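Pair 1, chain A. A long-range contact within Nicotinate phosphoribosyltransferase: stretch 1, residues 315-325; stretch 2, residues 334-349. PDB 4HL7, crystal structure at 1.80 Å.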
# COMPACT_ATOMS: atom_id res chain seq x y z
N ASP A 315 -19.02 -14.35 14.40
CA ASP A 315 -19.88 -14.29 13.22
C ASP A 315 -19.15 -13.52 12.08
O ASP A 315 -18.89 -12.29 12.18
CB ASP A 315 -21.17 -13.59 13.59
CG ASP A 315 -22.16 -13.52 12.45
OD1 ASP A 315 -21.86 -13.89 11.29
OD2 ASP A 315 -23.29 -13.08 12.70
N PRO A 316 -18.80 -14.22 11.02
CA PRO A 316 -17.98 -13.55 9.95
C PRO A 316 -18.71 -12.49 9.22
O PRO A 316 -18.09 -11.60 8.63
CB PRO A 316 -17.61 -14.70 9.00
CG PRO A 316 -18.01 -15.96 9.69
CD PRO A 316 -19.01 -15.65 10.78
N THR A 317 -20.06 -12.51 9.29
CA THR A 317 -20.82 -11.46 8.65
C THR A 317 -20.64 -10.10 9.34
O THR A 317 -21.09 -9.07 8.83
CB THR A 317 -22.34 -11.79 8.54
OG1 THR A 317 -22.91 -11.85 9.84
CG2 THR A 317 -22.58 -13.14 7.76
N THR A 318 -20.02 -10.10 10.52
CA THR A 318 -19.69 -8.85 11.24
C THR A 318 -18.25 -8.37 10.93
O THR A 318 -17.85 -7.36 11.45
CB THR A 318 -19.86 -8.97 12.78
OG1 THR A 318 -18.86 -9.86 13.32
CG2 THR A 318 -21.22 -9.53 13.09
N LYS A 319 -17.49 -9.14 10.15
CA LYS A 319 -16.09 -8.77 9.86
C LYS A 319 -15.93 -8.40 8.40
O LYS A 319 -16.75 -8.76 7.57
CB LYS A 319 -15.16 -9.90 10.23
CG LYS A 319 -15.29 -10.28 11.72
CD LYS A 319 -14.89 -9.08 12.61
CE LYS A 319 -14.97 -9.45 14.11
NZ LYS A 319 -14.80 -8.19 14.94
N LEU A 320 -14.82 -7.75 8.09
CA LEU A 320 -14.64 -7.21 6.75
C LEU A 320 -13.39 -7.84 6.10
O LEU A 320 -12.33 -7.87 6.71
CB LEU A 320 -14.42 -5.68 6.81
CG LEU A 320 -14.05 -4.97 5.48
CD1 LEU A 320 -15.22 -5.10 4.49
CD2 LEU A 320 -13.81 -3.47 5.76
N PHE A 321 -13.53 -8.32 4.88
CA PHE A 321 -12.35 -8.75 4.09
C PHE A 321 -12.07 -7.67 3.06
O PHE A 321 -12.96 -7.32 2.32
CB PHE A 321 -12.70 -9.97 3.24
CG PHE A 321 -12.80 -11.25 4.02
CD1 PHE A 321 -12.33 -11.33 5.35
CD2 PHE A 321 -13.31 -12.42 3.39
CE1 PHE A 321 -12.37 -12.54 6.04
CE2 PHE A 321 -13.36 -13.63 4.14
CZ PHE A 321 -12.90 -13.66 5.42
N ILE A 322 -10.85 -7.15 3.03
CA ILE A 322 -10.43 -6.24 1.92
C ILE A 322 -9.55 -7.10 1.02
O ILE A 322 -8.52 -7.62 1.47
CB ILE A 322 -9.60 -5.04 2.42
CG1 ILE A 322 -10.42 -4.27 3.46
CG2 ILE A 322 -9.18 -4.16 1.22
CD1 ILE A 322 -10.17 -2.77 3.53
N PHE A 323 -9.98 -7.28 -0.23
CA PHE A 323 -9.17 -7.97 -1.25
C PHE A 323 -8.37 -6.90 -2.01
O PHE A 323 -8.94 -5.90 -2.41
CB PHE A 323 -10.13 -8.69 -2.22
CG PHE A 323 -10.86 -9.80 -1.59
CD1 PHE A 323 -10.24 -11.04 -1.43
CD2 PHE A 323 -12.16 -9.61 -1.11
CE1 PHE A 323 -10.93 -12.11 -0.82
CE2 PHE A 323 -12.85 -10.69 -0.49
CZ PHE A 323 -12.21 -11.91 -0.35
N SER A 324 -7.07 -7.08 -2.14
CA SER A 324 -6.20 -6.04 -2.74
C SER A 324 -5.13 -6.58 -3.70
O SER A 324 -4.22 -5.81 -4.08
CB SER A 324 -5.51 -5.24 -1.63
OG SER A 324 -4.56 -6.05 -0.90
N ASP A 325 -5.25 -7.83 -4.13
CA ASP A 325 -4.19 -8.45 -4.94
C ASP A 325 -4.36 -8.26 -6.44
O ASP A 325 -4.79 -9.18 -7.16
CB ASP A 325 -4.02 -9.96 -4.64
CG ASP A 325 -2.76 -10.54 -5.27
OD1 ASP A 325 -1.87 -9.78 -5.68
OD2 ASP A 325 -2.68 -11.76 -5.40
N GLU A 334 -16.62 -11.74 -9.36
CA GLU A 334 -16.50 -13.17 -9.03
C GLU A 334 -16.40 -13.38 -7.51
O GLU A 334 -16.99 -14.35 -6.94
CB GLU A 334 -15.26 -13.77 -9.71
CG GLU A 334 -15.14 -15.26 -9.56
CD GLU A 334 -13.84 -15.82 -10.14
OE1 GLU A 334 -13.84 -17.04 -10.39
OE2 GLU A 334 -12.84 -15.05 -10.33
N LEU A 335 -15.60 -12.54 -6.87
CA LEU A 335 -15.43 -12.62 -5.40
C LEU A 335 -16.73 -12.23 -4.72
O LEU A 335 -17.09 -12.85 -3.70
CB LEU A 335 -14.25 -11.74 -4.95
CG LEU A 335 -12.94 -12.51 -5.24
CD1 LEU A 335 -11.76 -11.52 -5.18
CD2 LEU A 335 -12.68 -13.66 -4.29
N CYS A 336 -17.45 -11.23 -5.29
CA CYS A 336 -18.78 -10.84 -4.74
C CYS A 336 -19.73 -12.04 -4.66
O CYS A 336 -20.37 -12.25 -3.63
CB CYS A 336 -19.46 -9.79 -5.60
SG CYS A 336 -18.72 -8.14 -5.49
N GLU A 337 -19.80 -12.81 -5.75
CA GLU A 337 -20.72 -13.96 -5.79
C GLU A 337 -20.30 -15.04 -4.81
O GLU A 337 -21.16 -15.71 -4.19
CB GLU A 337 -20.79 -14.50 -7.22
CG GLU A 337 -21.58 -13.51 -8.09
CD GLU A 337 -21.58 -13.80 -9.57
OE1 GLU A 337 -22.62 -13.51 -10.18
OE2 GLU A 337 -20.56 -14.29 -10.15
N TYR A 338 -19.00 -15.28 -4.72
CA TYR A 338 -18.49 -16.36 -3.91
C TYR A 338 -18.70 -16.07 -2.41
O TYR A 338 -18.88 -17.00 -1.63
CB TYR A 338 -17.00 -16.57 -4.14
CG TYR A 338 -16.44 -17.87 -3.58
CD1 TYR A 338 -16.55 -19.07 -4.30
CD2 TYR A 338 -15.75 -17.90 -2.36
CE1 TYR A 338 -16.02 -20.27 -3.80
CE2 TYR A 338 -15.23 -19.07 -1.85
CZ TYR A 338 -15.34 -20.26 -2.57
OH TYR A 338 -14.77 -21.39 -2.04
N PHE A 339 -18.61 -14.80 -2.03
CA PHE A 339 -18.65 -14.43 -0.58
C PHE A 339 -19.98 -13.81 -0.12
O PHE A 339 -20.15 -13.50 1.06
CB PHE A 339 -17.40 -13.60 -0.16
CG PHE A 339 -16.15 -14.41 -0.13
CD1 PHE A 339 -15.14 -14.22 -1.09
CD2 PHE A 339 -15.99 -15.40 0.82
CE1 PHE A 339 -13.99 -15.01 -1.09
CE2 PHE A 339 -14.83 -16.19 0.87
CZ PHE A 339 -13.80 -16.01 -0.09
N ALA A 340 -20.93 -13.70 -1.05
CA ALA A 340 -22.24 -13.11 -0.77
C ALA A 340 -22.89 -13.84 0.41
O ALA A 340 -22.87 -15.08 0.47
CB ALA A 340 -23.15 -13.15 -2.01
N GLY A 341 -23.36 -13.07 1.38
CA GLY A 341 -24.03 -13.62 2.57
C GLY A 341 -23.12 -14.20 3.65
O GLY A 341 -23.60 -14.58 4.70
N ARG A 342 -21.81 -14.26 3.41
CA ARG A 342 -20.95 -14.97 4.29
C ARG A 342 -20.01 -14.04 5.11
O ARG A 342 -19.51 -14.45 6.13
CB ARG A 342 -20.08 -15.99 3.52
CG ARG A 342 -20.90 -17.00 2.67
CD ARG A 342 -19.92 -17.70 1.73
NE ARG A 342 -19.07 -18.57 2.51
CZ ARG A 342 -17.91 -19.08 2.07
NH1 ARG A 342 -17.49 -18.84 0.86
NH2 ARG A 342 -17.18 -19.87 2.85
N VAL A 343 -19.76 -12.83 4.62
CA VAL A 343 -18.73 -11.98 5.22
C VAL A 343 -18.87 -10.64 4.55
O VAL A 343 -19.43 -10.58 3.46
CB VAL A 343 -17.30 -12.57 5.02
CG1 VAL A 343 -16.91 -12.69 3.51
CG2 VAL A 343 -16.26 -11.77 5.82
N LYS A 344 -18.45 -9.54 5.20
CA LYS A 344 -18.52 -8.25 4.52
C LYS A 344 -17.27 -8.13 3.67
O LYS A 344 -16.24 -8.65 4.05
CB LYS A 344 -18.53 -7.10 5.53
CG LYS A 344 -19.81 -6.98 6.33
CD LYS A 344 -19.76 -5.79 7.32
CE LYS A 344 -18.56 -5.94 8.28
NZ LYS A 344 -18.55 -4.91 9.39
N ILE A 345 -17.37 -7.46 2.51
CA ILE A 345 -16.23 -7.35 1.66
C ILE A 345 -16.08 -5.95 1.04
O ILE A 345 -17.05 -5.18 0.87
CB ILE A 345 -16.26 -8.39 0.51
CG1 ILE A 345 -17.38 -8.02 -0.50
CG2 ILE A 345 -16.40 -9.77 1.07
CD1 ILE A 345 -17.55 -9.08 -1.62
N SER A 346 -14.84 -5.65 0.66
CA SER A 346 -14.57 -4.51 -0.18
C SER A 346 -13.31 -4.82 -1.01
O SER A 346 -12.48 -5.66 -0.61
CB SER A 346 -14.36 -3.23 0.65
OG SER A 346 -14.40 -2.09 -0.23
N PHE A 347 -13.19 -4.14 -2.16
CA PHE A 347 -12.04 -4.37 -3.07
C PHE A 347 -11.12 -3.17 -3.10
O PHE A 347 -11.55 -2.12 -3.49
CB PHE A 347 -12.60 -4.66 -4.47
CG PHE A 347 -13.49 -5.89 -4.44
CD1 PHE A 347 -14.89 -5.77 -4.32
CD2 PHE A 347 -12.92 -7.16 -4.37
CE1 PHE A 347 -15.69 -6.93 -4.18
CE2 PHE A 347 -13.74 -8.30 -4.24
CZ PHE A 347 -15.10 -8.16 -4.13
N GLY A 348 -9.88 -3.34 -2.63
CA GLY A 348 -8.92 -2.27 -2.63
C GLY A 348 -8.18 -2.31 -3.94
O GLY A 348 -7.32 -3.17 -4.14
N ILE A 349 -8.51 -1.38 -4.84
CA ILE A 349 -7.95 -1.39 -6.21
C ILE A 349 -7.03 -0.17 -6.49
O ILE A 349 -7.37 0.97 -6.13
CB ILE A 349 -9.05 -1.47 -7.23
CG1 ILE A 349 -9.97 -2.67 -6.85
CG2 ILE A 349 -8.44 -1.61 -8.62
CD1 ILE A 349 -11.05 -3.01 -7.92
O HOH W 1 -20.46 -5.38 11.27

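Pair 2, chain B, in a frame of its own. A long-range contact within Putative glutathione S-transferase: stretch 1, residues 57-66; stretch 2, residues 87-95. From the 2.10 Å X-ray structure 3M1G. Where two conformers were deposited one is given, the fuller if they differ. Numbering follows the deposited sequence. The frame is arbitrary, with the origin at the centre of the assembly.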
# COMPACT_ATOMS: atom_id res chain seq x y z
N VAL B 57 -13.70 -4.33 -42.70
CA VAL B 57 -12.60 -5.18 -42.18
C VAL B 57 -11.76 -5.64 -43.38
O VAL B 57 -12.31 -6.02 -44.43
CB VAL B 57 -13.08 -6.37 -41.37
CG1 VAL B 57 -13.85 -5.92 -40.10
CG2 VAL B 57 -13.95 -7.32 -42.23
N GLU B 58 -10.45 -5.46 -43.27
CA GLU B 58 -9.47 -5.96 -44.21
C GLU B 58 -8.10 -5.90 -43.58
O GLU B 58 -7.86 -5.09 -42.67
CB GLU B 58 -9.47 -5.16 -45.52
CG GLU B 58 -9.24 -3.68 -45.35
CD GLU B 58 -9.34 -2.91 -46.67
OE1 GLU B 58 -8.34 -2.85 -47.43
OE2 GLU B 58 -10.42 -2.31 -46.91
N ALA B 59 -7.20 -6.76 -44.07
CA ALA B 59 -5.86 -6.86 -43.57
C ALA B 59 -5.01 -5.71 -44.09
O ALA B 59 -5.14 -5.30 -45.24
CB ALA B 59 -5.21 -8.23 -44.00
N GLY B 60 -4.08 -5.26 -43.27
CA GLY B 60 -3.06 -4.33 -43.75
C GLY B 60 -3.57 -2.89 -43.96
O GLY B 60 -2.89 -2.12 -44.61
N ARG B 61 -4.76 -2.55 -43.46
CA ARG B 61 -5.26 -1.18 -43.65
C ARG B 61 -5.18 -0.33 -42.36
O ARG B 61 -4.98 0.89 -42.44
CB ARG B 61 -6.70 -1.19 -44.15
CG ARG B 61 -7.26 0.21 -44.53
CD ARG B 61 -8.57 0.10 -45.28
NE ARG B 61 -9.18 1.41 -45.57
CZ ARG B 61 -10.27 1.59 -46.31
NH1 ARG B 61 -10.92 0.54 -46.85
NH2 ARG B 61 -10.75 2.81 -46.50
N TYR B 62 -5.33 -0.97 -41.22
CA TYR B 62 -5.48 -0.26 -39.95
C TYR B 62 -4.39 -0.57 -38.93
O TYR B 62 -3.79 -1.67 -38.93
CB TYR B 62 -6.84 -0.60 -39.31
CG TYR B 62 -8.00 -0.48 -40.24
CD1 TYR B 62 -8.50 0.76 -40.61
CD2 TYR B 62 -8.59 -1.64 -40.81
CE1 TYR B 62 -9.56 0.88 -41.46
CE2 TYR B 62 -9.64 -1.55 -41.66
CZ TYR B 62 -10.13 -0.30 -42.01
OH TYR B 62 -11.21 -0.20 -42.86
N ARG B 63 -4.15 0.40 -38.05
CA ARG B 63 -3.18 0.28 -36.96
C ARG B 63 -3.86 0.53 -35.63
O ARG B 63 -4.63 1.49 -35.49
CB ARG B 63 -2.05 1.30 -37.16
CG ARG B 63 -1.04 1.38 -36.01
CD ARG B 63 0.09 2.38 -36.33
NE ARG B 63 0.88 1.80 -37.39
CZ ARG B 63 2.04 1.17 -37.22
NH1 ARG B 63 2.63 1.11 -36.03
NH2 ARG B 63 2.64 0.65 -38.28
N LEU B 64 -3.58 -0.34 -34.66
CA LEU B 64 -4.00 -0.11 -33.29
C LEU B 64 -2.93 0.74 -32.59
O LEU B 64 -1.76 0.37 -32.55
CB LEU B 64 -4.19 -1.42 -32.53
CG LEU B 64 -4.58 -1.32 -31.06
CD1 LEU B 64 -5.97 -0.67 -30.90
CD2 LEU B 64 -4.52 -2.74 -30.40
N VAL B 65 -3.34 1.90 -32.10
CA VAL B 65 -2.42 2.81 -31.45
C VAL B 65 -2.79 2.69 -29.98
O VAL B 65 -3.93 2.97 -29.59
CB VAL B 65 -2.54 4.25 -31.94
CG1 VAL B 65 -1.59 5.21 -31.06
CG2 VAL B 65 -2.18 4.35 -33.45
N ALA B 66 -1.84 2.20 -29.19
CA ALA B 66 -2.08 1.87 -27.79
C ALA B 66 -0.95 2.41 -26.90
O ALA B 66 0.03 3.01 -27.40
CB ALA B 66 -2.22 0.33 -27.64
N ASN B 87 -1.14 -10.15 -37.08
CA ASN B 87 -0.61 -10.08 -38.42
C ASN B 87 -1.54 -9.33 -39.41
O ASN B 87 -1.22 -9.25 -40.58
CB ASN B 87 -0.35 -11.51 -38.92
CG ASN B 87 -1.65 -12.40 -38.89
OD1 ASN B 87 -2.72 -12.04 -38.29
ND2 ASN B 87 -1.53 -13.58 -39.48
N VAL B 88 -2.70 -8.83 -38.97
CA VAL B 88 -3.59 -8.12 -39.88
C VAL B 88 -3.90 -6.67 -39.51
O VAL B 88 -4.29 -5.87 -40.38
CB VAL B 88 -4.90 -8.92 -40.15
CG1 VAL B 88 -4.58 -10.32 -40.73
CG2 VAL B 88 -5.73 -9.04 -38.96
N ILE B 89 -3.71 -6.33 -38.24
CA ILE B 89 -3.78 -4.97 -37.72
C ILE B 89 -2.45 -4.71 -37.04
O ILE B 89 -2.00 -5.48 -36.16
CB ILE B 89 -4.90 -4.82 -36.68
CG1 ILE B 89 -6.27 -5.14 -37.28
CG2 ILE B 89 -4.90 -3.42 -36.00
CD1 ILE B 89 -7.41 -5.34 -36.19
N SER B 90 -1.78 -3.64 -37.46
CA SER B 90 -0.45 -3.31 -36.93
C SER B 90 -0.60 -2.63 -35.57
O SER B 90 -1.71 -2.29 -35.15
CB SER B 90 0.33 -2.43 -37.91
OG SER B 90 -0.33 -1.18 -38.11
N LEU B 91 0.53 -2.42 -34.89
CA LEU B 91 0.54 -1.91 -33.50
C LEU B 91 1.51 -0.75 -33.39
O LEU B 91 2.67 -0.89 -33.78
CB LEU B 91 0.96 -2.98 -32.49
CG LEU B 91 0.92 -2.56 -31.01
CD1 LEU B 91 -0.53 -2.31 -30.55
CD2 LEU B 91 1.60 -3.60 -30.11
N GLY B 92 1.01 0.38 -32.92
CA GLY B 92 1.84 1.52 -32.55
C GLY B 92 1.72 1.75 -31.03
O GLY B 92 0.63 1.76 -30.49
N LEU B 93 2.85 1.91 -30.36
CA LEU B 93 2.89 2.20 -28.92
C LEU B 93 3.26 3.68 -28.67
O LEU B 93 4.22 4.17 -29.25
CB LEU B 93 3.87 1.27 -28.23
CG LEU B 93 3.44 -0.19 -28.33
CD1 LEU B 93 4.58 -1.10 -27.92
CD2 LEU B 93 2.19 -0.49 -27.51
N THR B 94 2.47 4.36 -27.82
CA THR B 94 2.62 5.80 -27.51
C THR B 94 2.34 6.02 -26.03
O THR B 94 2.37 5.06 -25.26
CB THR B 94 1.63 6.67 -28.32
OG1 THR B 94 1.94 8.06 -28.16
CG2 THR B 94 0.19 6.42 -27.84
N GLY B 95 2.12 7.28 -25.63
CA GLY B 95 1.65 7.61 -24.24
C GLY B 95 0.14 7.70 -23.96
O GLY B 95 -0.66 8.01 -24.86
O HOH W 2 -5.92 -3.74 -41.07

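Both pairs place two parallel strands side by side, preceded in the first stretch by a short 3-10 segment in pair 1 and by a loop or turn in pair 2. The 14 central residues superpose with an RMSD of 1.0 Å. Strand directions differ by 21° in pair 1 and 29° in pair 2.

The backbone ladder is shared. In pair 1, A:Lys344 N donates to A:Lys319 O (3.0 Å) and A:Phe321 N to A:Lys344 O (2.9 Å). The matched bonds in pair 2 run from B:Ser90 N to B:Tyr62 O (3.2 Å) and from B:Leu64 N to B:Ser90 O (2.7 Å). The alternation continues to A:Gly348 N and A:Phe323 O (2.7 Å), matched by B:Thr94 N and B:Ala66 O (2.8 Å).

A:Phe321 matches B:Leu64, and A:Val343 matches B:Ile89. In pair 1, A:Val343 CG2 sits 3.6 Å from the centroid of the A:Phe321 ring, almost on its normal. The ring also turns its edge toward the face of A:Phe339. In pair 2 there is no ring at this position, and the side-chain contact is aliphatic: B:Leu64 CB lies 4.1 Å from B:Ile89 CG2, which also lies 3.6 Å from B:Leu64 N.

A:Phe323 matches B:Ala66, the sharpest change in size. The A:Phe323 ring carries A:Leu335 CD1 over one face, 4.3 Å from the ring centroid. A:Phe323 CZ is 3.7 Å from A:Phe339 CE1, and A:Phe323 CD2 is 3.7 Å from A:Phe347 CE2. Both ring pairs are near parallel but slid apart. B:Ala66 offers one methyl, and longer side chains reach it from the second strand: B:Ala66 CB is 4.3 Å from B:Leu91 CD1 and 4.5 Å from B:Leu93 CD2.

A:Ile345 matches B:Leu91. A:Ile345 CG2 is 4.0 Å from A:Phe323 CE2, at the edge of that ring. B:Leu91 CD1 meets B:Leu64 CD2 at 4.0 Å. A:Phe347 matches B:Leu93. Thus three rings join A:Ile345 on this face in pair 1, while the matched residues of pair 2 are all aliphatic.

On the other face, A:Leu320 matches B:Arg63, A:Lys344 matches B:Ser90, and A:Ser346 matches B:Gly92. A:Leu320 CD1 approaches A:Lys344 CB at 4.0 Å and A:Ser346 CB at 4.4 Å. B:Ser90 OG is 3.2 Å from B:Arg63 CB. The B:Arg63 side chain bends over the second strand. A CB on B:Gly92 would lie tight against B:Arg63 CD, at 3.3 Å. A:Ile322 and B:Val65 fall together most closely, their CA atoms 0.4 Å apart. A:Ile322 CG2 reaches A:Gly348 N at 4.0 Å, while B:Val65 CG1 meets B:Thr94 CG2 at 3.9 Å.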